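Local atomic coordinates of trimethylamine-N-oxide reductase (Haemophilus influenzae, PDB entry 7L5I), a protein that probably reduces N- or S-oxides, such as trimethylamine N-oxide, at a molybdenum centre held by two molybdopterin guanine dinucleotide cofactors. Residues I442-G446 with T447-Y451; E775-S778 with K779-G783; M527-V530 with V531-F535; V110-W114 with D115-D119. One frame throughout, in Å; residues are numbered along the deposited sequence.

Contact 1. Residues I442-G446 with T447-Y451; sequences IQYNG and TEITY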
loop_
_atom_site.group_PDB
_atom_site.type_symbol
_atom_site.label_atom_id
_atom_site.label_comp_id
_atom_site.label_asym_id
_atom_site.label_seq_id
_atom_site.Cartn_x
_atom_site.Cartn_y
_atom_site.Cartn_z
ATOM N N ILE A 442 -8.100 17.125 -16.193
ATOM C CA ILE A 442 -8.394 15.713 -16.363
ATOM C C ILE A 442 -9.806 15.433 -15.859
ATOM O O ILE A 442 -10.390 16.199 -15.085
ATOM C CB ILE A 442 -7.391 14.797 -15.625
ATOM C CG1 ILE A 442 -7.489 15.002 -14.105
ATOM C CG2 ILE A 442 -5.987 15.052 -16.102
ATOM C CD1 ILE A 442 -6.663 14.000 -13.321
ATOM N N GLN A 443 -10.347 14.304 -16.308
ATOM C CA GLN A 443 -11.631 13.814 -15.825
ATOM C C GLN A 443 -11.393 12.884 -14.645
ATOM O O GLN A 443 -10.408 12.142 -14.625
ATOM C CB GLN A 443 -12.367 13.074 -16.946
ATOM C CG GLN A 443 -13.179 14.001 -17.864
ATOM C CD GLN A 443 -14.383 14.595 -17.143
ATOM O OE1 GLN A 443 -15.178 13.877 -16.492
ATOM N NE2 GLN A 443 -14.512 15.909 -17.219
ATOM N N TYR A 444 -12.304 12.930 -13.665
ATOM C CA TYR A 444 -12.174 12.111 -12.453
ATOM C C TYR A 444 -13.564 11.908 -11.863
ATOM O O TYR A 444 -14.191 12.869 -11.393
ATOM C CB TYR A 444 -11.235 12.770 -11.431
ATOM C CG TYR A 444 -11.305 12.127 -10.050
ATOM C CD1 TYR A 444 -10.741 10.883 -9.808
ATOM C CD2 TYR A 444 -11.946 12.767 -9.008
ATOM C CE1 TYR A 444 -10.817 10.297 -8.552
ATOM C CE2 TYR A 444 -12.036 12.198 -7.752
ATOM C CZ TYR A 444 -11.458 10.962 -7.522
ATOM O OH TYR A 444 -11.564 10.404 -6.249
ATOM N N ASN A 445 -14.028 10.660 -11.886
ATOM C CA ASN A 445 -15.246 10.246 -11.199
ATOM C C ASN A 445 -16.406 11.196 -11.466
ATOM O O ASN A 445 -17.148 11.566 -10.557
ATOM C CB ASN A 445 -14.998 10.116 -9.699
ATOM C CG ASN A 445 -16.030 9.218 -9.008
ATOM O OD1 ASN A 445 -16.695 8.424 -9.652
ATOM N ND2 ASN A 445 -16.121 9.323 -7.694
ATOM N N GLY A 446 -16.574 11.574 -12.725
ATOM C CA GLY A 446 -17.684 12.403 -13.129
ATOM C C GLY A 446 -17.476 13.891 -12.981
ATOM O O GLY A 446 -18.413 14.656 -13.250
ATOM N N THR A 447 -16.296 14.324 -12.553
ATOM C CA THR A 447 -15.975 15.742 -12.422
ATOM C C THR A 447 -14.730 16.058 -13.246
ATOM O O THR A 447 -14.050 15.166 -13.757
ATOM C CB THR A 447 -15.734 16.133 -10.955
ATOM O OG1 THR A 447 -14.447 15.650 -10.536
ATOM C CG2 THR A 447 -16.806 15.545 -10.038
ATOM N N GLU A 448 -14.417 17.345 -13.373
ATOM C CA GLU A 448 -13.189 17.766 -14.044
ATOM C C GLU A 448 -12.288 18.434 -13.014
ATOM O O GLU A 448 -12.748 19.265 -12.227
ATOM C CB GLU A 448 -13.502 18.700 -15.218
ATOM C CG GLU A 448 -12.283 19.304 -15.914
ATOM C CD GLU A 448 -12.663 20.473 -16.817
ATOM O OE1 GLU A 448 -12.743 20.274 -18.045
ATOM O OE2 GLU A 448 -12.898 21.587 -16.287
ATOM N N ILE A 449 -11.010 18.063 -13.017
ATOM C CA ILE A 449 -10.023 18.597 -12.082
ATOM C C ILE A 449 -8.993 19.406 -12.857
ATOM O O ILE A 449 -8.526 18.972 -13.910
ATOM C CB ILE A 449 -9.343 17.454 -11.302
ATOM C CG1 ILE A 449 -10.368 16.845 -10.346
ATOM C CG2 ILE A 449 -8.113 17.947 -10.554
ATOM C CD1 ILE A 449 -9.815 15.771 -9.465
ATOM N N THR A 450 -8.623 20.566 -12.312
ATOM C CA THR A 450 -7.602 21.434 -12.899
ATOM C C THR A 450 -6.357 21.399 -12.020
ATOM O O THR A 450 -6.430 21.705 -10.833
ATOM C CB THR A 450 -8.122 22.864 -13.042
ATOM O OG1 THR A 450 -9.226 22.877 -13.951
ATOM C CG2 THR A 450 -7.034 23.778 -13.568
ATOM N N TYR A 451 -5.218 21.028 -12.609
ATOM C CA TYR A 451 -3.991 20.912 -11.841
ATOM C C TYR A 451 -3.543 22.264 -11.292
ATOM O O TYR A 451 -3.523 23.267 -12.020
ATOM C CB TYR A 451 -2.875 20.347 -12.704
ATOM C CG TYR A 451 -3.004 18.898 -13.109
ATOM C CD1 TYR A 451 -4.020 18.088 -12.622
ATOM C CD2 TYR A 451 -2.066 18.336 -13.955
ATOM C CE1 TYR A 451 -4.088 16.742 -12.989
ATOM C CE2 TYR A 451 -2.129 17.023 -14.321
ATOM C CZ TYR A 451 -3.147 16.221 -13.841
ATOM O OH TYR A 451 -3.168 14.900 -14.232
#
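Strands 442-444 and 447-450 run antiparallel, Ile-442 opposite Ile-449 and Tyr-444 opposite Thr-447 as hydrogen-bonded pairs, with Gln-443 and Glu-448 as the non-hydrogen-bonded pair between them. They form a tight beta hairpin whose two-residue tip is a type I' turn from Tyr-444 to Thr-447. Asn-445 and Gly-446 are the classic occupants of such a tip: asparagine accepts a left-handed backbone (phi 48°) more readily than most residues, and at Gly-446 (phi 86°) a side chain would press on the preceding carbonyl oxygen.

Tyr-444 O is gripped twice, by Thr-447 N at 2.8 Å and by Thr-447 OG1 at 2.9 Å. The hydroxyl arrives in the carbonyl plane, the amide from above it. With chi1 at 75°, Thr-447 holds OG1 between its own N and carbonyl carbon, turned back toward that oxygen. At the far end, Ile-442 N bonds to Ile-449 O at 3.0 Å.

Ile-442, Tyr-444, Thr-447 and Ile-449 share one face of the hairpin, where Pro-427 adds cover to Tyr-444 and Ile-449. The methyl Ile-449 CD1 lies 3.7 Å from Tyr-444 CD2, and Asn-445 CB sits over the centre of the tyrosine ring. Ile-442 meets Tyr-451 at about a right angle, Ile-442 CD1 at the ring edge, 3.8 Å from Tyr-451 CE1; the phenol oxygen bonds to Asp-433. On the other face Gln-443 bends at chi2 over the partner strand 447-450: OE1 is held by Tyr-643 OH, while Gln-443 NE2 rests 3.6 Å from Glu-448 CB.

Contact 2. Residues E775-S778 with K779-G783; sequences EGTS and KLAQG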
loop_
_atom_site.group_PDB
_atom_site.type_symbol
_atom_site.label_atom_id
_atom_site.label_comp_id
_atom_site.label_asym_id
_atom_site.label_seq_id
_atom_site.Cartn_x
_atom_site.Cartn_y
_atom_site.Cartn_z
ATOM N N GLU A 775 0.238 6.197 -15.542
ATOM C CA GLU A 775 -1.031 6.569 -16.153
ATOM C C GLU A 775 -2.185 6.171 -15.241
ATOM O O GLU A 775 -2.063 5.260 -14.414
ATOM C CB GLU A 775 -1.218 5.909 -17.521
ATOM C CG GLU A 775 -1.309 4.423 -17.433
ATOM C CD GLU A 775 -1.288 3.776 -18.794
ATOM O OE1 GLU A 775 -1.433 4.503 -19.796
ATOM O OE2 GLU A 775 -1.119 2.548 -18.844
ATOM N N GLY A 776 -3.310 6.863 -15.411
ATOM C CA GLY A 776 -4.491 6.562 -14.619
ATOM C C GLY A 776 -5.148 5.259 -15.026
ATOM O O GLY A 776 -5.142 4.861 -16.193
ATOM N N THR A 777 -5.736 4.580 -14.028
ATOM C CA THR A 777 -6.461 3.334 -14.299
ATOM C C THR A 777 -7.524 3.545 -15.369
ATOM O O THR A 777 -7.668 2.739 -16.299
ATOM C CB THR A 777 -7.083 2.791 -13.011
ATOM O OG1 THR A 777 -7.833 3.822 -12.346
ATOM C CG2 THR A 777 -5.984 2.288 -12.068
ATOM N N SER A 778 -8.261 4.629 -15.253
ATOM C CA SER A 778 -9.322 5.030 -16.163
ATOM C C SER A 778 -9.765 6.404 -15.688
ATOM O O SER A 778 -9.306 6.901 -14.657
ATOM C CB SER A 778 -10.495 4.051 -16.175
ATOM O OG SER A 778 -11.395 4.292 -15.098
ATOM N N LYS A 779 -10.693 7.013 -16.432
ATOM C CA LYS A 779 -11.212 8.301 -16.008
ATOM C C LYS A 779 -12.078 8.193 -14.762
ATOM O O LYS A 779 -12.315 9.208 -14.118
ATOM C CB LYS A 779 -12.006 8.951 -17.137
ATOM C CG LYS A 779 -11.130 9.223 -18.340
ATOM C CD LYS A 779 -11.943 9.814 -19.479
ATOM C CE LYS A 779 -11.037 10.173 -20.623
ATOM N NZ LYS A 779 -10.706 8.974 -21.408
ATOM N N LEU A 780 -12.530 6.996 -14.393
ATOM C CA LEU A 780 -13.356 6.884 -13.200
ATOM C C LEU A 780 -12.542 7.202 -11.952
ATOM O O LEU A 780 -12.881 8.112 -11.184
ATOM C CB LEU A 780 -13.978 5.487 -13.097
ATOM C CG LEU A 780 -14.934 5.426 -11.906
ATOM C CD1 LEU A 780 -16.233 6.111 -12.254
ATOM C CD2 LEU A 780 -15.185 4.022 -11.472
ATOM N N ALA A 781 -11.463 6.452 -11.722
ATOM C CA ALA A 781 -10.713 6.586 -10.481
ATOM C C ALA A 781 -9.365 7.263 -10.619
ATOM O O ALA A 781 -8.815 7.723 -9.610
ATOM C CB ALA A 781 -10.488 5.199 -9.863
ATOM N N GLN A 782 -8.777 7.263 -11.815
ATOM C CA GLN A 782 -7.419 7.744 -12.019
ATOM C C GLN A 782 -6.443 7.167 -10.994
ATOM O O GLN A 782 -5.583 7.881 -10.454
ATOM C CB GLN A 782 -7.396 9.270 -11.992
ATOM C CG GLN A 782 -8.247 9.923 -13.059
ATOM C CD GLN A 782 -7.571 9.928 -14.434
ATOM O OE1 GLN A 782 -6.515 9.340 -14.621
ATOM N NE2 GLN A 782 -8.202 10.586 -15.408
ATOM N N GLY A 783 -6.551 5.846 -10.743
ATOM C CA GLY A 783 -5.621 5.174 -9.855
ATOM C C GLY A 783 -4.289 4.914 -10.532
ATOM O O GLY A 783 -4.123 5.113 -11.722
#
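Thr-777 and Gly-783 clasp each other twice: Thr-777 N donates to Gly-783 O at 2.9 Å, and Gly-783 N donates to Thr-777 OG1 at 2.9 Å. A chi1 of 51° folds that hydroxyl back over its own backbone, from where it can face the glycine amide. Beside this clasp Gly-776 CA approaches Gly-783 O to 3.3 Å and Gln-782 OE1 to 3.4 Å, a closeness for which a residue without a side chain is well suited.

Between the clasped ends the chain, here the loop joining strands 762-763 and 790-795 in the molybdopterin dinucleotide-binding family region, makes two nested turns. Ser-778 OG accepts from Leu-780 N at 3.0 Å, an ST turn, and Ser-778 O accepts from Gln-782 N at 2.9 Å, closing a five-residue alpha-turn. Gln-782 leaves it with left-handed backbone angles, reversing the chain, and a bend at chi2 (-79°) folds its amide back over the turn, OE1 toward Gly-776 CA and NE2 to Gln-443 O of the hairpin.

One carboxylate oxygen in the second shell, Glu-359 OE2, bonds to Thr-777 OG1, Ser-778 OG and Ala-781 N, tying both hydroxyls to the turn they shape. Leu-780 packs on Val-181 and Ile-182 of helix 179-187.

Contact 3. Residues M527-V530 with V531-F535; sequences MKQV and VPPQF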
loop_
_atom_site.group_PDB
_atom_site.type_symbol
_atom_site.label_atom_id
_atom_site.label_comp_id
_atom_site.label_asym_id
_atom_site.label_seq_id
_atom_site.Cartn_x
_atom_site.Cartn_y
_atom_site.Cartn_z
ATOM N N MET A 527 4.642 2.473 23.050
ATOM C CA MET A 527 5.849 2.651 22.240
ATOM C C MET A 527 6.840 3.469 23.059
ATOM O O MET A 527 7.009 4.668 22.836
ATOM C CB MET A 527 5.527 3.320 20.896
ATOM C CG MET A 527 4.588 2.536 20.015
ATOM S SD MET A 527 4.080 3.403 18.508
ATOM C CE MET A 527 5.671 3.610 17.727
ATOM N N LYS A 528 7.477 2.823 24.030
ATOM C CA LYS A 528 8.331 3.530 24.972
ATOM C C LYS A 528 9.697 3.797 24.342
ATOM O O LYS A 528 10.235 2.956 23.622
ATOM C CB LYS A 528 8.485 2.710 26.253
ATOM C CG LYS A 528 9.308 3.396 27.331
ATOM C CD LYS A 528 9.245 2.618 28.646
ATOM C CE LYS A 528 10.230 3.166 29.663
ATOM N NZ LYS A 528 9.931 4.567 30.049
ATOM N N GLN A 529 10.241 4.983 24.600
ATOM C CA GLN A 529 11.545 5.337 24.056
ATOM C C GLN A 529 12.592 4.340 24.507
ATOM O O GLN A 529 12.677 4.006 25.687
ATOM C CB GLN A 529 11.936 6.741 24.510
ATOM C CG GLN A 529 13.302 7.208 24.060
ATOM C CD GLN A 529 13.601 8.592 24.623
ATOM O OE1 GLN A 529 13.266 8.879 25.763
ATOM N NE2 GLN A 529 14.228 9.439 23.840
ATOM N N VAL A 530 13.406 3.880 23.559
ATOM C CA VAL A 530 14.437 2.898 23.840
ATOM C C VAL A 530 15.775 3.573 24.105
ATOM O O VAL A 530 16.485 3.223 25.052
ATOM C CB VAL A 530 14.566 1.914 22.662
ATOM C CG1 VAL A 530 15.601 0.880 23.011
ATOM C CG2 VAL A 530 13.232 1.267 22.335
ATOM N N VAL A 531 16.129 4.525 23.246
ATOM C CA VAL A 531 17.384 5.276 23.341
ATOM C C VAL A 531 17.105 6.731 23.024
ATOM O O VAL A 531 16.088 7.067 22.402
ATOM C CB VAL A 531 18.451 4.736 22.378
ATOM C CG1 VAL A 531 18.782 3.266 22.644
ATOM C CG2 VAL A 531 17.967 4.915 20.941
ATOM N N PRO A 532 18.020 7.618 23.389
ATOM C CA PRO A 532 17.870 9.043 23.004
ATOM C C PRO A 532 18.021 9.222 21.501
ATOM O O PRO A 532 18.607 8.369 20.814
ATOM C CB PRO A 532 19.005 9.747 23.763
ATOM C CG PRO A 532 19.617 8.718 24.665
ATOM C CD PRO A 532 19.246 7.360 24.168
ATOM N N PRO A 533 17.548 10.339 20.949
ATOM C CA PRO A 533 17.813 10.638 19.536
ATOM C C PRO A 533 19.276 10.499 19.166
ATOM O O PRO A 533 20.177 10.979 19.879
ATOM C CB PRO A 533 17.331 12.087 19.394
ATOM C CG PRO A 533 16.232 12.181 20.370
ATOM C CD PRO A 533 16.714 11.385 21.574
ATOM N N GLN A 534 19.514 9.842 18.046
ATOM C CA GLN A 534 20.840 9.559 17.535
ATOM C C GLN A 534 21.309 10.697 16.641
ATOM O O GLN A 534 20.508 11.433 16.040
ATOM C CB GLN A 534 20.847 8.252 16.739
ATOM C CG GLN A 534 20.388 7.026 17.514
ATOM C CD GLN A 534 21.310 6.720 18.660
ATOM O OE1 GLN A 534 22.439 6.275 18.454
ATOM N NE2 GLN A 534 20.853 6.993 19.868
ATOM N N PHE A 535 22.635 10.822 16.533
ATOM C CA PHE A 535 23.222 11.852 15.678
ATOM C C PHE A 535 22.578 13.180 16.023
ATOM O O PHE A 535 22.436 13.503 17.203
ATOM C CB PHE A 535 23.038 11.451 14.217
ATOM C CG PHE A 535 23.550 10.069 13.910
ATOM C CD1 PHE A 535 24.896 9.796 13.981
ATOM C CD2 PHE A 535 22.672 9.047 13.556
ATOM C CE1 PHE A 535 25.392 8.529 13.684
ATOM C CE2 PHE A 535 23.155 7.776 13.263
ATOM C CZ PHE A 535 24.526 7.523 13.330
#
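Two carbonyls share the amide nitrogen of Gln-529, both loosely: Gln-529 NE2 makes a weak bond to Val-531 O at 3.3 Å and another weak one to Glu-509 O. The glutamine chain is extended, with CG anti to the backbone N (chi1 177°), which carries its aliphatic part alongside the same valine carbonyl, Gln-529 CG lying 3.2 Å from Val-531 O. The amide then rests against the proline pair, Gln-529 NE2 being 3.8 Å from Pro-532 CA and 3.9 Å from Pro-533 CD. A long, flexible polar side chain suits this exposed margin.

After a kink at Val-530 the chain runs extended, with polyproline-II-like angles through Pro-532, Pro-533 and Gln-534. Prolines stiffen such a loop and offer no amide N-H, and Gln-534 adds a firmer bond, Gln-534 NE2 donating to Pro-532 O at 2.8 Å almost in the amide plane. Val-530 and Val-531 meet obliquely through their CG1 methyls, 4.0 Å apart.

Those two side chains turn toward the protein as the loop runs from strand 523-527 to helix 540-550: Val-530 lies on strands 35-40 and 43-50, while Val-531 packs against Leu-77 of helix 73-78.

Contact 4. Residues V110-W114 with D115-D119; sequences VRVSW and DEALD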
loop_
_atom_site.group_PDB
_atom_site.type_symbol
_atom_site.label_atom_id
_atom_site.label_comp_id
_atom_site.label_asym_id
_atom_site.label_seq_id
_atom_site.Cartn_x
_atom_site.Cartn_y
_atom_site.Cartn_z
ATOM N N VAL A 110 25.893 20.082 1.730
ATOM C CA VAL A 110 26.557 20.896 2.742
ATOM C C VAL A 110 25.866 20.666 4.074
ATOM O O VAL A 110 24.643 20.796 4.171
ATOM C CB VAL A 110 26.531 22.390 2.361
ATOM C CG1 VAL A 110 27.219 23.213 3.431
ATOM C CG2 VAL A 110 27.173 22.596 1.000
ATOM N N ARG A 111 26.632 20.285 5.095
ATOM C CA ARG A 111 26.078 20.182 6.438
ATOM C C ARG A 111 25.887 21.575 7.014
ATOM O O ARG A 111 26.787 22.422 6.917
ATOM C CB ARG A 111 26.980 19.381 7.372
ATOM C CG ARG A 111 26.772 19.711 8.884
ATOM C CD ARG A 111 27.426 18.649 9.715
ATOM N NE ARG A 111 27.463 18.733 11.183
ATOM C CZ ARG A 111 26.561 19.232 12.029
ATOM N NH1 ARG A 111 26.818 19.087 13.316
ATOM N NH2 ARG A 111 25.460 19.898 11.657
ATOM N N VAL A 112 24.721 21.802 7.626
ATOM C CA VAL A 112 24.384 23.070 8.255
ATOM C C VAL A 112 23.809 22.797 9.640
ATOM O O VAL A 112 23.492 21.666 9.997
ATOM C CB VAL A 112 23.397 23.909 7.421
ATOM C CG1 VAL A 112 23.986 24.184 6.017
ATOM C CG2 VAL A 112 22.073 23.220 7.296
ATOM N N SER A 113 23.659 23.867 10.417
ATOM C CA SER A 113 23.051 23.739 11.720
ATOM C C SER A 113 21.533 23.650 11.590
ATOM O O SER A 113 20.938 24.044 10.580
ATOM C CB SER A 113 23.420 24.946 12.594
ATOM O OG SER A 113 22.847 26.130 12.057
ATOM N N TRP A 114 20.903 23.176 12.659
ATOM C CA TRP A 114 19.444 23.214 12.716
ATOM C C TRP A 114 18.926 24.638 12.576
ATOM O O TRP A 114 17.982 24.881 11.822
ATOM C CB TRP A 114 18.955 22.600 14.016
ATOM C CG TRP A 114 18.773 21.103 13.936
ATOM C CD1 TRP A 114 19.540 20.153 14.549
ATOM C CD2 TRP A 114 17.780 20.402 13.188
ATOM N NE1 TRP A 114 19.073 18.885 14.237
ATOM C CE2 TRP A 114 17.998 19.014 13.395
ATOM C CE3 TRP A 114 16.730 20.800 12.362
ATOM C CZ2 TRP A 114 17.187 18.039 12.823
ATOM C CZ3 TRP A 114 15.938 19.833 11.788
ATOM C CH2 TRP A 114 16.169 18.472 12.015
ATOM N N ASP A 115 19.545 25.602 13.275
ATOM C CA ASP A 115 19.086 26.988 13.171
ATOM C C ASP A 115 19.113 27.480 11.725
ATOM O O ASP A 115 18.158 28.121 11.255
ATOM C CB ASP A 115 19.949 27.914 14.038
ATOM C CG ASP A 115 19.796 27.645 15.527
ATOM O OD1 ASP A 115 18.841 26.939 15.913
ATOM O OD2 ASP A 115 20.649 28.141 16.301
ATOM N N GLU A 116 20.204 27.190 11.005
ATOM C CA GLU A 116 20.329 27.626 9.620
ATOM C C GLU A 116 19.306 26.935 8.725
ATOM O O GLU A 116 18.673 27.580 7.875
ATOM C CB GLU A 116 21.752 27.360 9.107
ATOM C CG GLU A 116 21.925 27.638 7.610
ATOM C CD GLU A 116 23.385 27.855 7.188
ATOM O OE1 GLU A 116 24.296 27.682 8.034
ATOM O OE2 GLU A 116 23.600 28.207 5.997
ATOM N N ALA A 117 19.116 25.628 8.913
ATOM C CA ALA A 117 18.183 24.885 8.078
ATOM C C ALA A 117 16.747 25.318 8.301
ATOM O O ALA A 117 15.987 25.482 7.335
ATOM C CB ALA A 117 18.317 23.385 8.361
ATOM N N LEU A 118 16.358 25.489 9.563
ATOM C CA LEU A 118 14.989 25.874 9.881
ATOM C C LEU A 118 14.679 27.286 9.414
ATOM O O LEU A 118 13.573 27.550 8.925
ATOM C CB LEU A 118 14.753 25.735 11.376
ATOM C CG LEU A 118 14.874 24.283 11.844
ATOM C CD1 LEU A 118 14.952 24.261 13.357
ATOM C CD2 LEU A 118 13.741 23.408 11.364
ATOM N N ASP A 119 15.635 28.214 9.567
ATOM C CA ASP A 119 15.467 29.557 9.026
ATOM C C ASP A 119 15.265 29.510 7.504
ATOM O O ASP A 119 14.422 30.231 6.954
ATOM C CB ASP A 119 16.688 30.425 9.348
ATOM C CG ASP A 119 16.785 30.850 10.807
ATOM O OD1 ASP A 119 15.850 30.651 11.598
ATOM O OD2 ASP A 119 17.840 31.435 11.159
#
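The indole of Trp-114 meets Leu-118 at its edge, Leu-118 CG lying near the ring plane, 4.0 Å from Trp-114 CE3. Lys-538 makes a cation-pi contact with the same ring, Trp-114 NE1 donates to Glu-536 O, and Pro-86, Leu-502 and Ile-543 also touch this side chain. A large ring with one polar N-H is well suited to such a meeting of loop, strand and helix.

The setting is the start of helix 114-131, with Ser-113 as its N-cap. Ser-113 OG accepts from Glu-116 N at 3.0 Å in a fairly straight bond (160°), occupying an amide that no earlier helical carbonyl can serve. Its chi1 of 66° swings the hydroxyl over the first turn; serine is common here because its short side chain can take the place of a backbone carbonyl. The regular pattern then begins, Ala-117 N to Ser-113 O at 2.9 Å and Leu-118 N to Trp-114 O at 2.8 Å, the second almost straight (169°). Asp-115 and Glu-116 put acidic groups in this first turn, where they probably interact favourably with the helix dipole.

Val-112 and Ala-117, the residue before the cap and the fourth residue of the helix, form a hydrophobic staple that joins the residue just after strand 109-111 to the first turn of the helix. The valine divides its branches: Val-112 CG1 lies 3.9 Å from Glu-116 CD, against the extended glutamate that crosses it at about a right angle, and Val-112 CG2 rests 3.9 Å from Ala-117 CB.

In the fold
Contacts 1 and 2 belong together though far apart in sequence: the hairpin 442-451 meets the loop 775-783, with Asn-445 N and Lys-779 O 3.2 Å apart in a probable hydrogen bond. Contact 2 is the more buried of this pair, held by backbone and hydroxyl bonds near the cofactors, whereas contact 1 adds apolar cross-strand packing. Contacts 3 and 4 lie closer to each other than to this pair, with nearest atoms about 7 Å apart; contact 3 lies in the loop that leads to helix 540-550, while contact 4 packs on that helix. Contact 3 is a surface loop whose one bond across the segments is weak; contact 4 is a partly buried, well-bonded helix start.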